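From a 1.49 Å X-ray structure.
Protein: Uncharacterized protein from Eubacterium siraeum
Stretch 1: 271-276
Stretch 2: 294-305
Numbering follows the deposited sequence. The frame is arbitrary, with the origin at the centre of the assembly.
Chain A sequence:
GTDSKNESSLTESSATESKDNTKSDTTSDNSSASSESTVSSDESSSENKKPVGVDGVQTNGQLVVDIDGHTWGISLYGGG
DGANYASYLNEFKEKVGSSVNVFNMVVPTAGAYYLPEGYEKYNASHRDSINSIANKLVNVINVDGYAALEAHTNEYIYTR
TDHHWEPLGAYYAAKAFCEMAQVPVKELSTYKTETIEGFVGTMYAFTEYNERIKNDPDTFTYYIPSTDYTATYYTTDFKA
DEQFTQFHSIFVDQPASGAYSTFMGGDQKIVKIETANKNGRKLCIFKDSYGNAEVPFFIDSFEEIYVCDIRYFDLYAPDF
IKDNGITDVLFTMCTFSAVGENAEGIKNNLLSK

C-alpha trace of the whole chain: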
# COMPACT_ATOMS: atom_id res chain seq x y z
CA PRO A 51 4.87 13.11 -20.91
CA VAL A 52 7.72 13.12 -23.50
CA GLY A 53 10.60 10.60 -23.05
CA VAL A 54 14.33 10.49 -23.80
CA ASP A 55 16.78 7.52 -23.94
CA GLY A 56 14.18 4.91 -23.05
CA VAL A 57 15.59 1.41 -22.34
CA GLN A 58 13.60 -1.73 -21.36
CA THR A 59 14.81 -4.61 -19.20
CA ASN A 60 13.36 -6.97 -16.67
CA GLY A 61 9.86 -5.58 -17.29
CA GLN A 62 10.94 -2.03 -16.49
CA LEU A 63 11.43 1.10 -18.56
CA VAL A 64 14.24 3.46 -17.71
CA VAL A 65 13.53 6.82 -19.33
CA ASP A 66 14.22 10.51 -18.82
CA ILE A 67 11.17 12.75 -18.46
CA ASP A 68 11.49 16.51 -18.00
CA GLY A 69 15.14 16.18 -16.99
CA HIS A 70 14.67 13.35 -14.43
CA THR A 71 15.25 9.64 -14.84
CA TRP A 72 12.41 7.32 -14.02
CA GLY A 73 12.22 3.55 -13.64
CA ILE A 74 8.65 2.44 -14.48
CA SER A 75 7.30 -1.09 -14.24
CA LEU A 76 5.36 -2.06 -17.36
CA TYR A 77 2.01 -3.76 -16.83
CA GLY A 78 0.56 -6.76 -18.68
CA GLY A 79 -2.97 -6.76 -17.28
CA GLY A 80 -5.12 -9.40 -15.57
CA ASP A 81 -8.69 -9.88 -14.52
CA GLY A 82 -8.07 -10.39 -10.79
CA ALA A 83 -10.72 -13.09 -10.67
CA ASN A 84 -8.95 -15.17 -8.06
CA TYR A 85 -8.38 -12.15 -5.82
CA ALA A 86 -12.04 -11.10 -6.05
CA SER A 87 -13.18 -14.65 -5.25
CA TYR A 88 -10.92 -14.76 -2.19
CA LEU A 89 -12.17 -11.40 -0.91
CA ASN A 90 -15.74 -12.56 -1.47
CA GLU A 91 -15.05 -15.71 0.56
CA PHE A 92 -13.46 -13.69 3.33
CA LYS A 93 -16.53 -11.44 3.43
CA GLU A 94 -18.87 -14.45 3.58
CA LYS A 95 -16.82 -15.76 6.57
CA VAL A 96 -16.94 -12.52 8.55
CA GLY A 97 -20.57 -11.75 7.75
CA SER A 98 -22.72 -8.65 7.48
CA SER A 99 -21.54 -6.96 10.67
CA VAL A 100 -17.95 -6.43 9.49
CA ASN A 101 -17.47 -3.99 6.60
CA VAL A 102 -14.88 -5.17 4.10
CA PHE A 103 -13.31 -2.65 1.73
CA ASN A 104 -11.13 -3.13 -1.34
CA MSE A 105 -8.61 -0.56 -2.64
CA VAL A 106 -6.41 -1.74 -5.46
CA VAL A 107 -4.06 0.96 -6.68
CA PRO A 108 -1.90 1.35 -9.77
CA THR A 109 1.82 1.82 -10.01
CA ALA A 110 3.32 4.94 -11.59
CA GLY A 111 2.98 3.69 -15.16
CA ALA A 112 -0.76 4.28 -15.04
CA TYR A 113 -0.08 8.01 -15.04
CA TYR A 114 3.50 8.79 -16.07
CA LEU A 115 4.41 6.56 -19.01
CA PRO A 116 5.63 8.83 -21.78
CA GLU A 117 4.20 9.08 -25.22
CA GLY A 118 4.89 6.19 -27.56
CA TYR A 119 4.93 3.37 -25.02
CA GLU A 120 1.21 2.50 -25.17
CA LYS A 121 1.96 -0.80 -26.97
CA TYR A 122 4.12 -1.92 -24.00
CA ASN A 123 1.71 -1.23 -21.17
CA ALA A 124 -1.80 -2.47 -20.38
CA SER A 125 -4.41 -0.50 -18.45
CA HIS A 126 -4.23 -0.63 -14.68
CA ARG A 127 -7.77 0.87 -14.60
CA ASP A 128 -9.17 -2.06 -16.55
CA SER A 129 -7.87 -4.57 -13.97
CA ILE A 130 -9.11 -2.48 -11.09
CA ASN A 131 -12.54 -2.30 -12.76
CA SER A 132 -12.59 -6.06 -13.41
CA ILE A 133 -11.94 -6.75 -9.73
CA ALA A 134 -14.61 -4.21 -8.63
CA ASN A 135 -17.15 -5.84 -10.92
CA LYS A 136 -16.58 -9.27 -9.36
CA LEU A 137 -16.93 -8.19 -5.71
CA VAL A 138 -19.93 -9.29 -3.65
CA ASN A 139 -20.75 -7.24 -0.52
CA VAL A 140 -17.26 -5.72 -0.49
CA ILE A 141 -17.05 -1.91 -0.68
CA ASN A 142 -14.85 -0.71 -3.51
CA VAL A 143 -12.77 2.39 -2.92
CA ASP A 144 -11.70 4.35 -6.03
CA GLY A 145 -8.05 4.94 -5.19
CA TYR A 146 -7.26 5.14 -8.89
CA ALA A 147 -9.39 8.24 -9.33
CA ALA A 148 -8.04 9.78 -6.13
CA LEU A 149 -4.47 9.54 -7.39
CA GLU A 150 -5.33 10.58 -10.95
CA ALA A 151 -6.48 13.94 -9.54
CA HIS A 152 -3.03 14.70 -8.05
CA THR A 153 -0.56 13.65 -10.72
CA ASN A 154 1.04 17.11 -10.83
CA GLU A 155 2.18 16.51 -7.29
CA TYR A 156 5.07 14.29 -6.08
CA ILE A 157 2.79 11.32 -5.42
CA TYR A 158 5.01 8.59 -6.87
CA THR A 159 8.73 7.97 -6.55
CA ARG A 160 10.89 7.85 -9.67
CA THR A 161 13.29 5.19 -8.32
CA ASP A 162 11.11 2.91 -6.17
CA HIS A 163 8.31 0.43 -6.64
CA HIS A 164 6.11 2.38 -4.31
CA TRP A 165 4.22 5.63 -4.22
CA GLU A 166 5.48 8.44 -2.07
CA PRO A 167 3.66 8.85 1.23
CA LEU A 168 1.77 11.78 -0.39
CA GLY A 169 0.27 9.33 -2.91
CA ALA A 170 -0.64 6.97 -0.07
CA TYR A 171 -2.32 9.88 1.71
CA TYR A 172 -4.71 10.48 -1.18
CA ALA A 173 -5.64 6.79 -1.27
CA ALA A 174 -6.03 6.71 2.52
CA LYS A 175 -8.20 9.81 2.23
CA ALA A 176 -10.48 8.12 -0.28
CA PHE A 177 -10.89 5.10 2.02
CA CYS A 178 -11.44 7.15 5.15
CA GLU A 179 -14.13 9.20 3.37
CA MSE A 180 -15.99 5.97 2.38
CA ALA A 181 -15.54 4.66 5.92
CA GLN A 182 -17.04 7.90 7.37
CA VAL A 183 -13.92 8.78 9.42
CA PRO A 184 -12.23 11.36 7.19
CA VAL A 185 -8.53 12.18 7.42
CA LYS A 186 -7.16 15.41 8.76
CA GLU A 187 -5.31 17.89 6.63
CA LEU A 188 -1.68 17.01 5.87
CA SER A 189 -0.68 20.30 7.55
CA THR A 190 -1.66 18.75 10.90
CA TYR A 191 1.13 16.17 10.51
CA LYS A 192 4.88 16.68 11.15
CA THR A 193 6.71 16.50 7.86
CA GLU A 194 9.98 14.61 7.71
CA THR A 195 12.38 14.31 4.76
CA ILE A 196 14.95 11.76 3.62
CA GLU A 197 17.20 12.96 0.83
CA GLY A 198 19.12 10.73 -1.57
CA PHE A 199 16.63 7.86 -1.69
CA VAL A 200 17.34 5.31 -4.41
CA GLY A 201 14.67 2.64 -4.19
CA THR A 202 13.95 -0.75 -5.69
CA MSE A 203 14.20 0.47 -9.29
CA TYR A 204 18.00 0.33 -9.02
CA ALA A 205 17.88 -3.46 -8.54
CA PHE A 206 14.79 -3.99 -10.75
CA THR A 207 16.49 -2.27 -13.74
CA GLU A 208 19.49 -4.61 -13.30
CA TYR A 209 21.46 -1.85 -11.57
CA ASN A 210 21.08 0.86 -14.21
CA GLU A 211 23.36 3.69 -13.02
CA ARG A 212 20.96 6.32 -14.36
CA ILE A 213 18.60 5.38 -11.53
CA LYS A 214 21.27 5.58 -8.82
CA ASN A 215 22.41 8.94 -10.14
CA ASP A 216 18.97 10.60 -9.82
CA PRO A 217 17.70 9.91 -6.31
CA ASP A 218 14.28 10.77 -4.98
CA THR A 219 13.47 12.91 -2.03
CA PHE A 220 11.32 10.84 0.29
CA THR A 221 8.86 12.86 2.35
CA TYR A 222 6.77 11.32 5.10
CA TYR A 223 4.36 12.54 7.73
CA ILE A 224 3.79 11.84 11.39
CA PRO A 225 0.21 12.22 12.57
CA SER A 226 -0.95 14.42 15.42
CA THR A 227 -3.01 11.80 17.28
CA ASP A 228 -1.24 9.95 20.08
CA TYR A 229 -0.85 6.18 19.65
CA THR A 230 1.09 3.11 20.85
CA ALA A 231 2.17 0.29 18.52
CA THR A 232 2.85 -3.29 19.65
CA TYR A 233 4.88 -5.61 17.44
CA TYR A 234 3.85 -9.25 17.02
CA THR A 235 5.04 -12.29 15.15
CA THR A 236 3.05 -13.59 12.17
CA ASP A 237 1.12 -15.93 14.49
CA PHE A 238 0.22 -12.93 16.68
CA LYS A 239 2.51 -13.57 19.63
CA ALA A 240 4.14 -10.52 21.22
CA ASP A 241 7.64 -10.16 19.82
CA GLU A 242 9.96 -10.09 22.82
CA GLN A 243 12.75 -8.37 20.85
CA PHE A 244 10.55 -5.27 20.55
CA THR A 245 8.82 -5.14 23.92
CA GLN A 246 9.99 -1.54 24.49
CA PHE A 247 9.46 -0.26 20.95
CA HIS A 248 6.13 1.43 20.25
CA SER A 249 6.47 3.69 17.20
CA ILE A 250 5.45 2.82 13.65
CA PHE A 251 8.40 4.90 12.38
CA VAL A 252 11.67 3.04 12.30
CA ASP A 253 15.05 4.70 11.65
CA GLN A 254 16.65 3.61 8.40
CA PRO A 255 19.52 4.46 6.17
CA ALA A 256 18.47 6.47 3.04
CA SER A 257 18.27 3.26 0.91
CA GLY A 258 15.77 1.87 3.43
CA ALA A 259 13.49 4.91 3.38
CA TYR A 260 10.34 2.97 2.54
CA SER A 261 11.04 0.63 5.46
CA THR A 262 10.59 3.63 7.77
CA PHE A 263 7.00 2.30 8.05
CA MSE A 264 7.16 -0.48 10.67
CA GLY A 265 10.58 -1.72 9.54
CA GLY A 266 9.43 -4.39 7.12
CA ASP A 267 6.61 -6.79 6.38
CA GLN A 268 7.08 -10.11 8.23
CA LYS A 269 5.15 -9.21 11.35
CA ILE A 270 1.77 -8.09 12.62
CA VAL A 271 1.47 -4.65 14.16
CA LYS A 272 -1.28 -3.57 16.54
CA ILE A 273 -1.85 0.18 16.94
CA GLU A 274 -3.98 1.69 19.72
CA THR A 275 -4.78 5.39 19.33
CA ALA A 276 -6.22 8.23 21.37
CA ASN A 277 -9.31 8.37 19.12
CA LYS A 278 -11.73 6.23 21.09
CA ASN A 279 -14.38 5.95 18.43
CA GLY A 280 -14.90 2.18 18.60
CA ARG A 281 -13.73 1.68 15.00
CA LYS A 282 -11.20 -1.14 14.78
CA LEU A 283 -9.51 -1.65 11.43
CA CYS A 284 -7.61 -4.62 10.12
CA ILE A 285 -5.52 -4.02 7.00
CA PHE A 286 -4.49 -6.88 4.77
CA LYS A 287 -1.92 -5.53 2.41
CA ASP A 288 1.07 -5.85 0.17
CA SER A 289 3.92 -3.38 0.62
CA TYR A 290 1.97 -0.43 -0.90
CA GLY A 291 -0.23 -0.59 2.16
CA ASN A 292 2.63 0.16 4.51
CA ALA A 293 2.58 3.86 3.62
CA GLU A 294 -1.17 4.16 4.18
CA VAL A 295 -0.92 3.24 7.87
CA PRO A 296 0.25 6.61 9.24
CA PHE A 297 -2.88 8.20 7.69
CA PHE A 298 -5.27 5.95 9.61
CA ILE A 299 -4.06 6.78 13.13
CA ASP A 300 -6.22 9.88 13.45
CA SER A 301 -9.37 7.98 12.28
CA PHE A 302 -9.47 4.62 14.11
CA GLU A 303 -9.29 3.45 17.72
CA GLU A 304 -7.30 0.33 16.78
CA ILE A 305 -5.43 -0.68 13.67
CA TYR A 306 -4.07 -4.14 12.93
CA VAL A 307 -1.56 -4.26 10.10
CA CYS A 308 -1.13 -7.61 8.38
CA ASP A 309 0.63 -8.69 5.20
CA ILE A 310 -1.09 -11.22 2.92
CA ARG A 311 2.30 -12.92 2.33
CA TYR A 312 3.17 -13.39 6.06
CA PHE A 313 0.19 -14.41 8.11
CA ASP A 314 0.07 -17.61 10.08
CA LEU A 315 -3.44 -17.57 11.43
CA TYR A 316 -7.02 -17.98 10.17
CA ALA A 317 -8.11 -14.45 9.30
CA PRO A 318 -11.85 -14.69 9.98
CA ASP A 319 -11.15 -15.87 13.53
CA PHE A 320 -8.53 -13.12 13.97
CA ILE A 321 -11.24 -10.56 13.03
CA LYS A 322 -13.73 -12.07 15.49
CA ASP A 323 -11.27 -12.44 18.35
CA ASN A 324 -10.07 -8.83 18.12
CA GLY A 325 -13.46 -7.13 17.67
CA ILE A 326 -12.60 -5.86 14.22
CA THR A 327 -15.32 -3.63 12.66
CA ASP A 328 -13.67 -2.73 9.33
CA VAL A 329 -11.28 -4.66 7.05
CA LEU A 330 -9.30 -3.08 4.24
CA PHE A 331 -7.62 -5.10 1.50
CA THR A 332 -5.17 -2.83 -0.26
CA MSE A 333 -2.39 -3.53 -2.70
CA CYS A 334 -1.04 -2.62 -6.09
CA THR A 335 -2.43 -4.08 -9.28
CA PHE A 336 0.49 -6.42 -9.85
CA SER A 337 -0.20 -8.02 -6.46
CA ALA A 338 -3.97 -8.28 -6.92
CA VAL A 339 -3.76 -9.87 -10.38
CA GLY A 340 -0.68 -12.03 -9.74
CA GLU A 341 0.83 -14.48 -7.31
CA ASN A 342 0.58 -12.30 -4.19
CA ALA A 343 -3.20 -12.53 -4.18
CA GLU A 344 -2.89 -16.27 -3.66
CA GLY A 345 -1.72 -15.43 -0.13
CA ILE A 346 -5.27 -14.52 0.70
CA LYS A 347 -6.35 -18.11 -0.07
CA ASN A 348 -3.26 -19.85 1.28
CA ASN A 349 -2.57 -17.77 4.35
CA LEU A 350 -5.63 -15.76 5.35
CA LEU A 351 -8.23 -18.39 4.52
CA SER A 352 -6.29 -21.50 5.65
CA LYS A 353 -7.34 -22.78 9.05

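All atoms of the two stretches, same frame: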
# COMPACT_ATOMS: atom_id res chain seq x y z
N VAL A 271 1.35 -5.82 13.29
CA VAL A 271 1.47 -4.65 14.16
C VAL A 271 0.09 -4.24 14.65
O VAL A 271 -0.83 -4.12 13.85
CB VAL A 271 2.15 -3.45 13.44
CG1 VAL A 271 2.29 -2.28 14.38
CG2 VAL A 271 3.49 -3.87 12.85
N LYS A 272 -0.05 -4.06 15.96
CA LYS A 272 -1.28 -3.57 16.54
C LYS A 272 -1.03 -2.13 16.98
O LYS A 272 -0.05 -1.84 17.65
CB LYS A 272 -1.71 -4.40 17.75
CG LYS A 272 -2.95 -3.84 18.45
CD LYS A 272 -3.36 -4.73 19.61
CE LYS A 272 -4.56 -4.14 20.33
NZ LYS A 272 -5.12 -5.07 21.37
N ILE A 273 -1.96 -1.25 16.61
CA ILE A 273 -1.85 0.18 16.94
C ILE A 273 -3.10 0.57 17.71
O ILE A 273 -4.22 0.28 17.27
CB ILE A 273 -1.73 1.06 15.67
CG1 ILE A 273 -0.54 0.64 14.83
CG2 ILE A 273 -1.59 2.53 16.01
CD1 ILE A 273 -0.59 1.12 13.42
N GLU A 274 -2.89 1.19 18.87
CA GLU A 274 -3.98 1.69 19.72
C GLU A 274 -3.80 3.20 19.73
O GLU A 274 -2.72 3.70 20.02
CB GLU A 274 -3.89 1.14 21.15
CG GLU A 274 -4.12 -0.37 21.20
CD GLU A 274 -3.71 -0.98 22.52
OE1 GLU A 274 -2.50 -1.28 22.71
OE2 GLU A 274 -4.60 -1.19 23.36
N THR A 275 -4.86 3.93 19.43
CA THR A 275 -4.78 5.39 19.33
C THR A 275 -5.62 6.09 20.38
O THR A 275 -6.42 5.45 21.07
CB THR A 275 -5.26 5.91 17.95
OG1 THR A 275 -6.67 6.02 17.94
CG2 THR A 275 -4.78 5.02 16.79
N ALA A 276 -5.43 7.40 20.47
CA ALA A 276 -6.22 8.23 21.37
C ALA A 276 -7.63 8.56 20.87
O ALA A 276 -8.40 9.15 21.61
CB ALA A 276 -5.46 9.50 21.67
N GLU A 294 0.17 3.67 3.83
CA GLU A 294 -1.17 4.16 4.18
C GLU A 294 -1.35 4.26 5.69
O GLU A 294 -2.10 5.08 6.16
CB GLU A 294 -2.27 3.24 3.64
CG GLU A 294 -2.29 3.12 2.12
CD GLU A 294 -3.33 2.13 1.58
OE1 GLU A 294 -4.38 1.96 2.21
OE2 GLU A 294 -3.09 1.53 0.48
N VAL A 295 -0.65 3.41 6.43
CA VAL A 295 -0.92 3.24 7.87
C VAL A 295 -0.84 4.52 8.69
O VAL A 295 -1.76 4.78 9.49
CB VAL A 295 -0.06 2.11 8.48
CG1 VAL A 295 -0.25 2.01 9.98
CG2 VAL A 295 -0.44 0.77 7.83
N PRO A 296 0.20 5.37 8.46
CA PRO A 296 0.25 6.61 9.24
C PRO A 296 -1.01 7.48 9.12
O PRO A 296 -1.33 8.24 10.03
CB PRO A 296 1.48 7.32 8.63
CG PRO A 296 2.38 6.18 8.23
CD PRO A 296 1.40 5.19 7.63
N PHE A 297 -1.69 7.37 7.99
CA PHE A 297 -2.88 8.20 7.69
C PHE A 297 -4.16 7.64 8.25
O PHE A 297 -5.21 8.24 8.04
CB PHE A 297 -2.98 8.41 6.18
CG PHE A 297 -1.71 8.92 5.58
CD1 PHE A 297 -1.17 10.13 6.01
CD2 PHE A 297 -1.02 8.20 4.62
CE1 PHE A 297 0.03 10.62 5.48
CE2 PHE A 297 0.17 8.67 4.11
CZ PHE A 297 0.69 9.88 4.53
N PHE A 298 -4.09 6.51 8.96
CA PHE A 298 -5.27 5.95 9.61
C PHE A 298 -5.33 6.21 11.11
O PHE A 298 -6.39 6.05 11.74
CB PHE A 298 -5.37 4.44 9.38
CG PHE A 298 -5.47 4.05 7.94
CD1 PHE A 298 -6.17 4.81 7.04
CD2 PHE A 298 -4.88 2.88 7.50
CE1 PHE A 298 -6.30 4.39 5.72
CE2 PHE A 298 -4.98 2.48 6.19
CZ PHE A 298 -5.68 3.23 5.31
N ILE A 299 -4.20 6.63 11.68
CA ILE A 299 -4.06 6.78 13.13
C ILE A 299 -5.06 7.79 13.71
O ILE A 299 -5.62 7.56 14.78
CB ILE A 299 -2.60 7.12 13.48
CG1 ILE A 299 -1.77 5.81 13.33
CG2 ILE A 299 -2.50 7.68 14.89
CD1 ILE A 299 -0.28 5.95 13.42
N ASP A 300 -5.31 8.86 12.98
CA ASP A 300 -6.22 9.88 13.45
C ASP A 300 -7.69 9.39 13.42
O ASP A 300 -8.54 10.01 14.03
CB ASP A 300 -6.15 11.17 12.60
CG ASP A 300 -4.78 11.93 12.67
OD1 ASP A 300 -4.08 11.93 13.72
OD2 ASP A 300 -4.43 12.55 11.63
N SER A 301 -7.99 8.35 12.63
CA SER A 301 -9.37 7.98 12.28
C SER A 301 -9.95 6.73 12.95
O SER A 301 -11.16 6.52 12.88
CB SER A 301 -9.50 7.82 10.77
OG SER A 301 -9.38 9.07 10.09
N PHE A 302 -9.09 5.90 13.54
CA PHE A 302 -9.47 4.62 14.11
C PHE A 302 -8.94 4.48 15.51
O PHE A 302 -7.84 4.94 15.81
CB PHE A 302 -8.95 3.47 13.22
CG PHE A 302 -9.63 3.40 11.88
CD1 PHE A 302 -10.80 2.67 11.75
CD2 PHE A 302 -9.17 4.10 10.78
CE1 PHE A 302 -11.50 2.63 10.55
CE2 PHE A 302 -9.85 4.07 9.58
CZ PHE A 302 -11.02 3.32 9.45
N GLU A 303 -9.69 3.76 16.35
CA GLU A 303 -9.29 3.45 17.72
C GLU A 303 -8.18 2.39 17.76
O GLU A 303 -7.25 2.48 18.56
CB GLU A 303 -10.51 2.99 18.53
CG GLU A 303 -10.17 2.71 19.99
CD GLU A 303 -11.36 2.41 20.91
OE1 GLU A 303 -12.49 2.91 20.68
OE2 GLU A 303 -11.13 1.69 21.92
N GLU A 304 -8.33 1.37 16.90
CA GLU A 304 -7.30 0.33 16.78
C GLU A 304 -7.08 0.03 15.33
O GLU A 304 -8.02 0.09 14.52
CB GLU A 304 -7.66 -0.99 17.51
CG GLU A 304 -7.88 -0.87 19.00
CD GLU A 304 -8.18 -2.18 19.71
OE1 GLU A 304 -8.28 -3.28 19.10
OE2 GLU A 304 -8.32 -2.09 20.94
N ILE A 305 -5.83 -0.27 15.00
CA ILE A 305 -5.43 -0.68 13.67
C ILE A 305 -4.55 -1.90 13.77
O ILE A 305 -3.55 -1.87 14.47
CB ILE A 305 -4.71 0.43 12.90
CG1 ILE A 305 -5.57 1.70 12.81
CG2 ILE A 305 -4.37 -0.02 11.49
CD1 ILE A 305 -4.76 2.96 12.75
O HOH W 1 -7.54 -4.08 22.40
O HOH W 2 -7.11 2.65 21.74

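The two stretches meet as a short antiparallel pairing held by backbone hydrogen bonds. Ile273 and Ile305 form the hydrogen-bonded pair: Ile273 N donates to Ile305 O at 2.7 Å, and Ile305 N returns a bond to Ile273 O at 2.8 Å. Two residues on, Thr275 N donates to Glu303 O at 2.9 Å with a nearly straight N-H...O angle of 167°. The side chain of Thr275 adds a further bond, its OG1 donating to Phe302 O at 2.7 Å, so that this one residue engages two successive carbonyls as stretch 2 enters the strand. The carbonyls of Ile273, Glu303 and Ile305 also receive CA-H...O contacts, the shortest from Glu304 CA to Ile273 O at 3.1 Å.

On the face bearing Glu274 and Glu304, charge is handled less directly. Lys272 NZ lies 4.3 Å from Glu304 OE1, too far for a salt bridge, but a water bridges the two side chains, accepting from Lys272 NZ at 2.8 Å and donating to Glu304 OE2 at 2.6 Å.

On the opposite face, where Ile273 and Ile305 lie, the packing is largely apolar. Ile273 packs its CD1 against Val295 CG1 at 3.6 Å and its CG2 against Ile299 CG1 at 4.2 Å, while its CB lies 4.1 Å from Ile305 CB. Thr275 CG2 extends this packing, 4.0 Å from Ile299 CG2.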